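Local coordinates for probable O-methyltransferase (Mycobacterium tuberculosis, PDB 6JCL), which transfers a methyl group from S-adenosyl-L-methionine to catechol-like compounds, with the help of a divalent metal cation, and works as a homodimer, at the interface of chains A and B. Coordinates in Å, arbitrary orientation; residue numbers count along the deposited sequence, not the author numbering. Chains: chain A/B, Probable O-methyltransferase.

Contact 1: the interface of chains A and B. Residues chain A 8-9, 12-13, 16, 206-207; chain B 168, 174, 204, 211.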
ATOM      1  N   ASN A   8     -11.075   5.733  18.192  1.00 25.06           N
ATOM      2  CA  ASN A   8     -10.757   6.684  17.141  1.00 19.74           C
ATOM      3  C   ASN A   8      -9.512   6.168  16.429  1.00 18.74           C
ATOM      4  O   ASN A   8      -8.896   5.199  16.899  1.00 19.19           O
ATOM      5  CB  ASN A   8     -10.525   8.084  17.725  1.00 24.47           C
ATOM      6  CG  ASN A   8      -9.567   8.073  18.900  1.00 30.34           C
ATOM      7  OD1 ASN A   8      -8.460   7.540  18.819  1.00 23.60           O
ATOM      8  ND2 ASN A   8      -9.990   8.676  20.006  1.00 38.50           N
ATOM      9  N   PRO A   9      -9.137   6.736  15.288  1.00 17.98           N
ATOM     10  CA  PRO A   9      -8.011   6.167  14.515  1.00 17.28           C
ATOM     11  C   PRO A   9      -6.705   6.212  15.293  1.00 19.08           C
ATOM     12  O   PRO A   9      -5.920   5.258  15.212  1.00 16.94           O
ATOM     13  CB  PRO A   9      -7.974   7.027  13.239  1.00 16.61           C
ATOM     14  CG  PRO A   9      -9.465   7.451  13.083  1.00 17.11           C
ATOM     15  CD  PRO A   9      -9.909   7.728  14.507  1.00 18.50           C
ATOM     16  N   VAL A  12      -6.685   3.142  17.451  1.00 18.85           N
ATOM     17  CA  VAL A  12      -6.475   1.949  16.640  1.00 18.28           C
ATOM     18  C   VAL A  12      -5.007   1.829  16.245  1.00 17.74           C
ATOM     19  O   VAL A  12      -4.423   0.744  16.324  1.00 18.40           O
ATOM     20  CB  VAL A  12      -7.399   1.967  15.417  1.00 18.57           C
ATOM     21  CG1 VAL A  12      -7.025   0.826  14.457  1.00 21.63           C
ATOM     22  CG2 VAL A  12      -8.843   1.825  15.885  1.00 18.84           C
ATOM     23  N   ASP A  13      -4.373   2.944  15.874  1.00 17.92           N
ATOM     24  CA  ASP A  13      -2.953   2.887  15.519  1.00 17.90           C
ATOM     25  C   ASP A  13      -2.097   2.447  16.695  1.00 17.38           C
ATOM     26  O   ASP A  13      -1.086   1.763  16.506  1.00 18.57           O
ATOM     27  CB  ASP A  13      -2.440   4.236  15.023  1.00 16.28           C
ATOM     28  CG  ASP A  13      -2.258   4.290  13.496  1.00 20.93           C
ATOM     29  OD1 ASP A  13      -2.702   3.368  12.768  1.00 19.05           O
ATOM     30  OD2 ASP A  13      -1.656   5.274  13.024  1.00 21.30           O
ATOM     31  N   LEU A  16      -2.343  -1.218  16.686  1.00 18.38           N
ATOM     32  CA  LEU A  16      -1.598  -1.774  15.566  1.00 17.96           C
ATOM     33  C   LEU A  16      -0.099  -1.695  15.827  1.00 17.99           C
ATOM     34  O   LEU A  16       0.640  -2.636  15.513  1.00 18.21           O
ATOM     35  CB  LEU A  16      -1.963  -1.034  14.272  1.00 17.15           C
ATOM     36  CG  LEU A  16      -3.419  -1.115  13.782  1.00 18.17           C
ATOM     37  CD1 LEU A  16      -3.596  -0.297  12.520  1.00 17.26           C
ATOM     38  CD2 LEU A  16      -3.817  -2.552  13.524  1.00 19.08           C
ATOM     39  N   VAL A 206      -6.210   7.178   7.670  1.00 14.46           N
ATOM     40  CA  VAL A 206      -6.372   7.813   8.971  1.00 15.05           C
ATOM     41  C   VAL A 206      -5.464   7.070   9.940  1.00 14.89           C
ATOM     42  O   VAL A 206      -4.887   6.027   9.616  1.00 15.35           O
ATOM     43  CB  VAL A 206      -7.835   7.814   9.472  1.00 16.77           C
ATOM     44  CG1 VAL A 206      -8.689   8.799   8.630  1.00 15.46           C
ATOM     45  CG2 VAL A 206      -8.434   6.397   9.426  1.00 15.54           C
ATOM     46  N   GLY A 207      -5.339   7.618  11.129  1.00 16.82           N
ATOM     47  CA  GLY A 207      -4.488   7.021  12.147  1.00 16.64           C
ATOM     48  C   GLY A 207      -3.971   8.098  13.087  1.00 15.63           C
ATOM     49  O   GLY A 207      -4.636   9.104  13.312  1.00 19.35           O
TER
ATOM     50  N   ILE B 168     -10.183  -3.311   9.951  1.00 14.84           N
ATOM     51  CA  ILE B 168     -10.361  -2.257  10.952  1.00 15.21           C
ATOM     52  C   ILE B 168     -11.827  -2.082  11.349  1.00 15.76           C
ATOM     53  O   ILE B 168     -12.138  -1.916  12.547  1.00 16.93           O
ATOM     54  CB  ILE B 168      -9.761  -0.911  10.467  1.00 16.35           C
ATOM     55  CG1 ILE B 168      -8.263  -1.073  10.111  1.00 14.58           C
ATOM     56  CG2 ILE B 168      -9.929   0.191  11.543  1.00 15.47           C
ATOM     57  CD1 ILE B 168      -7.399  -1.461  11.311  1.00 15.63           C
ATOM     58  N   LEU B 174     -11.453  -2.559  18.336  1.00 20.23           N
ATOM     59  CA  LEU B 174     -11.140  -2.107  19.681  1.00 21.80           C
ATOM     60  C   LEU B 174     -12.367  -1.928  20.563  1.00 27.79           C
ATOM     61  O   LEU B 174     -12.216  -1.640  21.747  1.00 32.79           O
ATOM     62  CB  LEU B 174     -10.379  -0.778  19.652  1.00 27.51           C
ATOM     63  CG  LEU B 174      -8.940  -0.747  19.151  1.00 36.70           C
ATOM     64  CD1 LEU B 174      -8.247   0.468  19.749  1.00 29.40           C
ATOM     65  CD2 LEU B 174      -8.212  -2.033  19.485  1.00 39.97           C
ATOM     66  N   GLN B 204      -4.958   1.971   8.155  1.00 14.17           N
ATOM     67  CA  GLN B 204      -6.358   2.378   8.219  1.00 14.21           C
ATOM     68  C   GLN B 204      -6.695   3.290   7.049  1.00 14.10           C
ATOM     69  O   GLN B 204      -5.932   4.194   6.722  1.00 14.21           O
ATOM     70  CB  GLN B 204      -6.636   3.120   9.524  1.00 14.72           C
ATOM     71  CG  GLN B 204      -6.228   2.363  10.771  1.00 15.03           C
ATOM     72  CD  GLN B 204      -6.579   3.182  12.001  1.00 18.77           C
ATOM     73  OE1 GLN B 204      -7.754   3.470  12.230  1.00 15.93           O
ATOM     74  NE2 GLN B 204      -5.571   3.554  12.800  1.00 16.12           N
ATOM     75  N   TRP B 211     -14.655   3.986   7.063  1.00 16.19           N
ATOM     76  CA  TRP B 211     -13.429   3.786   7.836  1.00 15.81           C
ATOM     77  C   TRP B 211     -13.163   2.287   7.959  1.00 17.23           C
ATOM     78  O   TRP B 211     -13.910   1.562   8.622  1.00 16.45           O
ATOM     79  CB  TRP B 211     -13.560   4.460   9.208  1.00 16.43           C
ATOM     80  CG  TRP B 211     -12.402   4.209  10.190  1.00 16.27           C
ATOM     81  CD1 TRP B 211     -11.111   3.818   9.886  1.00 15.67           C
ATOM     82  CD2 TRP B 211     -12.449   4.356  11.610  1.00 16.91           C
ATOM     83  NE1 TRP B 211     -10.376   3.715  11.037  1.00 15.90           N
ATOM     84  CE2 TRP B 211     -11.171   4.038  12.108  1.00 16.66           C
ATOM     85  CE3 TRP B 211     -13.458   4.724  12.516  1.00 17.81           C
ATOM     86  CZ2 TRP B 211     -10.869   4.075  13.476  1.00 19.11           C
ATOM     87  CZ3 TRP B 211     -13.159   4.774  13.881  1.00 21.74           C
ATOM     88  CH2 TRP B 211     -11.875   4.442  14.347  1.00 19.03           C
TER
HETATM   89  O   HOH W   1      -2.613   2.439  10.198  1.00 19.73           O

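Contact 2: the interface of chains A and B. Residues chain A 168, 171, 173, 189, 202, 204, 211; chain B 12-13, 15-16.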
ATOM      1  N   ILE A 168      -3.620  14.162   0.598  1.00 15.81           N
ATOM      2  CA  ILE A 168      -5.046  14.360   0.853  1.00 15.85           C
ATOM      3  C   ILE A 168      -5.305  15.554   1.767  1.00 15.67           C
ATOM      4  O   ILE A 168      -6.254  16.325   1.537  1.00 15.54           O
ATOM      5  CB  ILE A 168      -5.702  13.079   1.427  1.00 14.58           C
ATOM      6  CG1 ILE A 168      -5.439  11.862   0.506  1.00 15.18           C
ATOM      7  CG2 ILE A 168      -7.214  13.307   1.671  1.00 15.60           C
ATOM      8  CD1 ILE A 168      -6.068  11.985  -0.899  1.00 17.01           C
ATOM      9  N   GLY A 171      -8.852  16.389   3.217  1.00 16.46           N
ATOM     10  CA  GLY A 171      -9.822  16.773   2.219  1.00 17.01           C
ATOM     11  C   GLY A 171      -9.607  18.148   1.640  1.00 19.90           C
ATOM     12  O   GLY A 171     -10.403  18.573   0.793  1.00 20.07           O
ATOM     13  N   ILE A 173      -7.684  19.162  -0.514  1.00 17.66           N
ATOM     14  CA  ILE A 173      -7.472  19.162  -1.956  1.00 21.08           C
ATOM     15  C   ILE A 173      -8.752  19.476  -2.710  1.00 26.83           C
ATOM     16  O   ILE A 173      -8.695  19.816  -3.892  1.00 23.20           O
ATOM     17  CB  ILE A 173      -6.902  17.812  -2.450  1.00 18.35           C
ATOM     18  CG1 ILE A 173      -7.796  16.649  -2.023  1.00 16.69           C
ATOM     19  CG2 ILE A 173      -5.467  17.588  -1.938  1.00 17.56           C
ATOM     20  CD1 ILE A 173      -7.493  15.330  -2.815  1.00 19.13           C
ATOM     21  N   LEU A 189      -1.631  15.330  -7.722  1.00 17.03           N
ATOM     22  CA  LEU A 189      -2.506  14.241  -8.144  1.00 17.12           C
ATOM     23  C   LEU A 189      -2.956  14.428  -9.592  1.00 21.45           C
ATOM     24  O   LEU A 189      -3.021  13.461 -10.375  1.00 18.86           O
ATOM     25  CB  LEU A 189      -3.709  14.156  -7.201  1.00 16.82           C
ATOM     26  CG  LEU A 189      -3.393  13.716  -5.763  1.00 16.26           C
ATOM     27  CD1 LEU A 189      -4.613  13.990  -4.872  1.00 17.33           C
ATOM     28  CD2 LEU A 189      -3.026  12.247  -5.736  1.00 18.11           C
ATOM     29  N   ALA A 202      -4.378   6.537  -5.401  1.00 15.86           N
ATOM     30  CA  ALA A 202      -4.171   7.276  -4.157  1.00 15.25           C
ATOM     31  C   ALA A 202      -5.093   6.703  -3.098  1.00 15.11           C
ATOM     32  O   ALA A 202      -6.280   6.464  -3.364  1.00 17.89           O
ATOM     33  CB  ALA A 202      -4.423   8.790  -4.334  1.00 15.28           C
ATOM     34  N   GLN A 204      -6.625   7.126   0.691  1.00 14.55           N
ATOM     35  CA  GLN A 204      -6.842   7.964   1.869  1.00 14.43           C
ATOM     36  C   GLN A 204      -6.626   7.162   3.142  1.00 14.31           C
ATOM     37  O   GLN A 204      -7.106   6.033   3.259  1.00 14.52           O
ATOM     38  CB  GLN A 204      -8.269   8.503   1.884  1.00 14.89           C
ATOM     39  CG  GLN A 204      -8.685   9.198   0.588  1.00 15.20           C
ATOM     40  CD  GLN A 204     -10.071   9.813   0.711  1.00 15.76           C
ATOM     41  OE1 GLN A 204     -10.301  10.672   1.584  1.00 15.89           O
ATOM     42  NE2 GLN A 204     -11.004   9.356  -0.116  1.00 16.28           N
ATOM     43  N   TRP A 211      -6.436  12.553   9.036  1.00 15.26           N
ATOM     44  CA  TRP A 211      -6.917  12.169   7.703  1.00 15.05           C
ATOM     45  C   TRP A 211      -5.965  12.706   6.640  1.00 15.15           C
ATOM     46  O   TRP A 211      -5.833  13.923   6.462  1.00 15.97           O
ATOM     47  CB  TRP A 211      -8.346  12.682   7.511  1.00 15.60           C
ATOM     48  CG  TRP A 211      -8.933  12.483   6.139  1.00 17.68           C
ATOM     49  CD1 TRP A 211      -8.571  11.544   5.194  1.00 16.57           C
ATOM     50  CD2 TRP A 211     -10.000  13.243   5.569  1.00 16.24           C
ATOM     51  NE1 TRP A 211      -9.355  11.704   4.060  1.00 15.48           N
ATOM     52  CE2 TRP A 211     -10.232  12.739   4.271  1.00 16.03           C
ATOM     53  CE3 TRP A 211     -10.786  14.313   6.034  1.00 19.79           C
ATOM     54  CZ2 TRP A 211     -11.219  13.267   3.425  1.00 18.08           C
ATOM     55  CZ3 TRP A 211     -11.765  14.845   5.190  1.00 18.93           C
ATOM     56  CH2 TRP A 211     -11.973  14.317   3.897  1.00 19.89           C
TER
ATOM     57  N   VAL B  12     -13.721  12.962  -1.810  1.00 20.99           N
ATOM     58  CA  VAL B  12     -12.324  12.866  -2.234  1.00 18.73           C
ATOM     59  C   VAL B  12     -12.143  11.658  -3.154  1.00 18.30           C
ATOM     60  O   VAL B  12     -11.481  11.746  -4.196  1.00 20.33           O
ATOM     61  CB  VAL B  12     -11.394  12.805  -1.003  1.00 20.51           C
ATOM     62  CG1 VAL B  12      -9.950  12.408  -1.409  1.00 19.02           C
ATOM     63  CG2 VAL B  12     -11.397  14.139  -0.274  1.00 20.63           C
ATOM     64  N   ASP B  13     -12.766  10.524  -2.814  1.00 17.90           N
ATOM     65  CA  ASP B  13     -12.634   9.340  -3.665  1.00 19.12           C
ATOM     66  C   ASP B  13     -13.206   9.591  -5.058  1.00 23.02           C
ATOM     67  O   ASP B  13     -12.641   9.134  -6.055  1.00 20.59           O
ATOM     68  CB  ASP B  13     -13.310   8.124  -3.017  1.00 19.47           C
ATOM     69  CG  ASP B  13     -12.298   7.114  -2.401  1.00 23.14           C
ATOM     70  OD1 ASP B  13     -11.088   7.426  -2.276  1.00 19.99           O
ATOM     71  OD2 ASP B  13     -12.715   5.995  -2.027  1.00 24.03           O
ATOM     72  N   PHE B  15     -13.154  12.380  -6.653  1.00 20.30           N
ATOM     73  CA  PHE B  15     -12.110  13.143  -7.318  1.00 20.65           C
ATOM     74  C   PHE B  15     -10.950  12.242  -7.731  1.00 20.06           C
ATOM     75  O   PHE B  15     -10.439  12.358  -8.851  1.00 20.61           O
ATOM     76  CB  PHE B  15     -11.629  14.269  -6.394  1.00 21.20           C
ATOM     77  CG  PHE B  15     -10.420  15.001  -6.913  1.00 21.03           C
ATOM     78  CD1 PHE B  15     -10.544  15.984  -7.877  1.00 23.29           C
ATOM     79  CD2 PHE B  15      -9.151  14.660  -6.461  1.00 20.37           C
ATOM     80  CE1 PHE B  15      -9.427  16.650  -8.363  1.00 23.49           C
ATOM     81  CE2 PHE B  15      -8.030  15.315  -6.942  1.00 20.82           C
ATOM     82  CZ  PHE B  15      -8.167  16.307  -7.898  1.00 21.92           C
ATOM     83  N   LEU B  16     -10.504  11.362  -6.828  1.00 19.09           N
ATOM     84  CA  LEU B  16      -9.389  10.468  -7.140  1.00 19.30           C
ATOM     85  C   LEU B  16      -9.748   9.516  -8.278  1.00 22.51           C
ATOM     86  O   LEU B  16      -8.916   9.230  -9.153  1.00 19.14           O
ATOM     87  CB  LEU B  16      -8.975   9.681  -5.893  1.00 17.65           C
ATOM     88  CG  LEU B  16      -8.502  10.497  -4.674  1.00 18.38           C
ATOM     89  CD1 LEU B  16      -8.264   9.591  -3.468  1.00 18.32           C
ATOM     90  CD2 LEU B  16      -7.235  11.277  -5.002  1.00 17.79           C
TER
HETATM   91  O   HOH W   2      -8.577   6.314  -1.567  1.00 21.16           O

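Contact 1: the interface of chains A and B
The side-chain amide nitrogen NE2 of B:Gln204 is gripped by two acceptors on the first turns of the partner's helix 9-21. It donates to the backbone carbonyl O of A:Pro9 at 3.0 Å in a nearly straight bond (173° at H) and to the carboxylate OD1 of A:Asp13 at 2.9 Å. Both acceptors lie in the amide plane, but the carboxylate is turned steeply against it, and NE2 comes down on OD1 from above the carboxylate plane. The other end of the amide is held within its own chain: the indole NE1 of B:Trp211 donates to B:Gln204 OE1 at 2.9 Å, on a lone pair in the carbonyl plane. Bonds at both ends thus fix the flip of the amide and hold it nearly coplanar with the indole, at the NE1 edge of the ring. The glutamine reaches the helix because its chain runs extended beyond CG (chi2 -179°).

A:Val12 packs over this amide, its methyl CG1 lying 3.4 Å from B:Gln204 CD. That methyl stands anti to the backbone N (chi1 171°), while CG2 turns to the six-membered ring of B:Trp211 and the tip of B:Leu174. A:Pro9 lays its CG over one face of the indole near the rim, 3.7 Å from CZ2, and the backbone carbon of A:Asn8 lies beyond the rim at CH2, raised to the same side as the proline. A:Val206 CG2 is also above that face, just outside the pyrrole rim, 3.7 Å from B:Trp211 CD1. A water joins A:Asp13 OD1 to the backbone N of B:Gln204, giving the carboxylate oxygen a second partner.

The backbones meet as well: A:Val206 N donates to B:Gln204 O at 3.1 Å, forming an antiparallel bridge between strand 198-206 of chain A and the matching strand of chain B. The site therefore lies where the N-terminal helix of one subunit meets the end of this strand in the other.

Contact 2: the interface of chains A and B
B:Leu16 sets its forked tip against strand 198-206 of chain A, CD2 also reaching A:Leu189 of helix 180-194. Its CD2 meets A:Leu189 CD1 at 3.8 Å and also touches A:Ala202 CB, while CD1 rests near the carbonyl O of A:Ala202 and the aliphatic stem of A:Gln204. With CG anti to its carbonyl carbon (chi1 -60°), the leucine carries this tip out from helix 9-21 to the strand.

One turn earlier, B:Val12 forms the most closely packed part of the contact. Its CG1 lies 3.4 Å from A:Gln204 CD and has the end methyl of A:Ile173 on the side away from the amide and that of A:Ile168 at about a right angle to it; CG2 meets A:Trp211 CZ2 at 3.8 Å and also approaches the CA of A:Gly171. The valine is thus enclosed by an amide, an indole edge and aliphatic tips from the segment around 3-10 helix 169-174. Packing is slacker toward the phenyl ring, where B:Phe15 CD2 is 4.1 Å from A:Ile173 CD1.

The hydrated side is built differently. A water links B:Asp13 OD1 to chain A, lying 2.8 Å from that carboxylate oxygen and 2.9 Å from the carbonyl O of A:Ala202, with the backbone N of A:Gln204 donating to it. The same OD1 accepts a direct bond from A:Gln204 NE2, which arrives from above the carboxylate plane, so direct and water-mediated bonds converge on one oxygen. At the oxygen end of the amide, and in its plane, A:Trp211 NE1 donates to A:Gln204 OE1 at 2.8 Å, with the acceptor only 8° out of the indole plane.

Contacts 1 and 2 lie about 18 Å apart, measured between the centres of their C-alpha atoms, and belong to one two-fold symmetric interface. Each sets helix 9-21 of one subunit against residues 168, 204 and 211 of the other, with the chains exchanged. Contact 1 reaches toward the start of the helix and the strand bridge, whereas contact 2 extends toward helix 180-194, so together they show two portions of a repeated arrangement. Strand 198-206 of chain A takes part in both. This reciprocal packing of each N-terminal helix on the other subunit ties the subunits together at two places, in keeping with the protein being a homodimer.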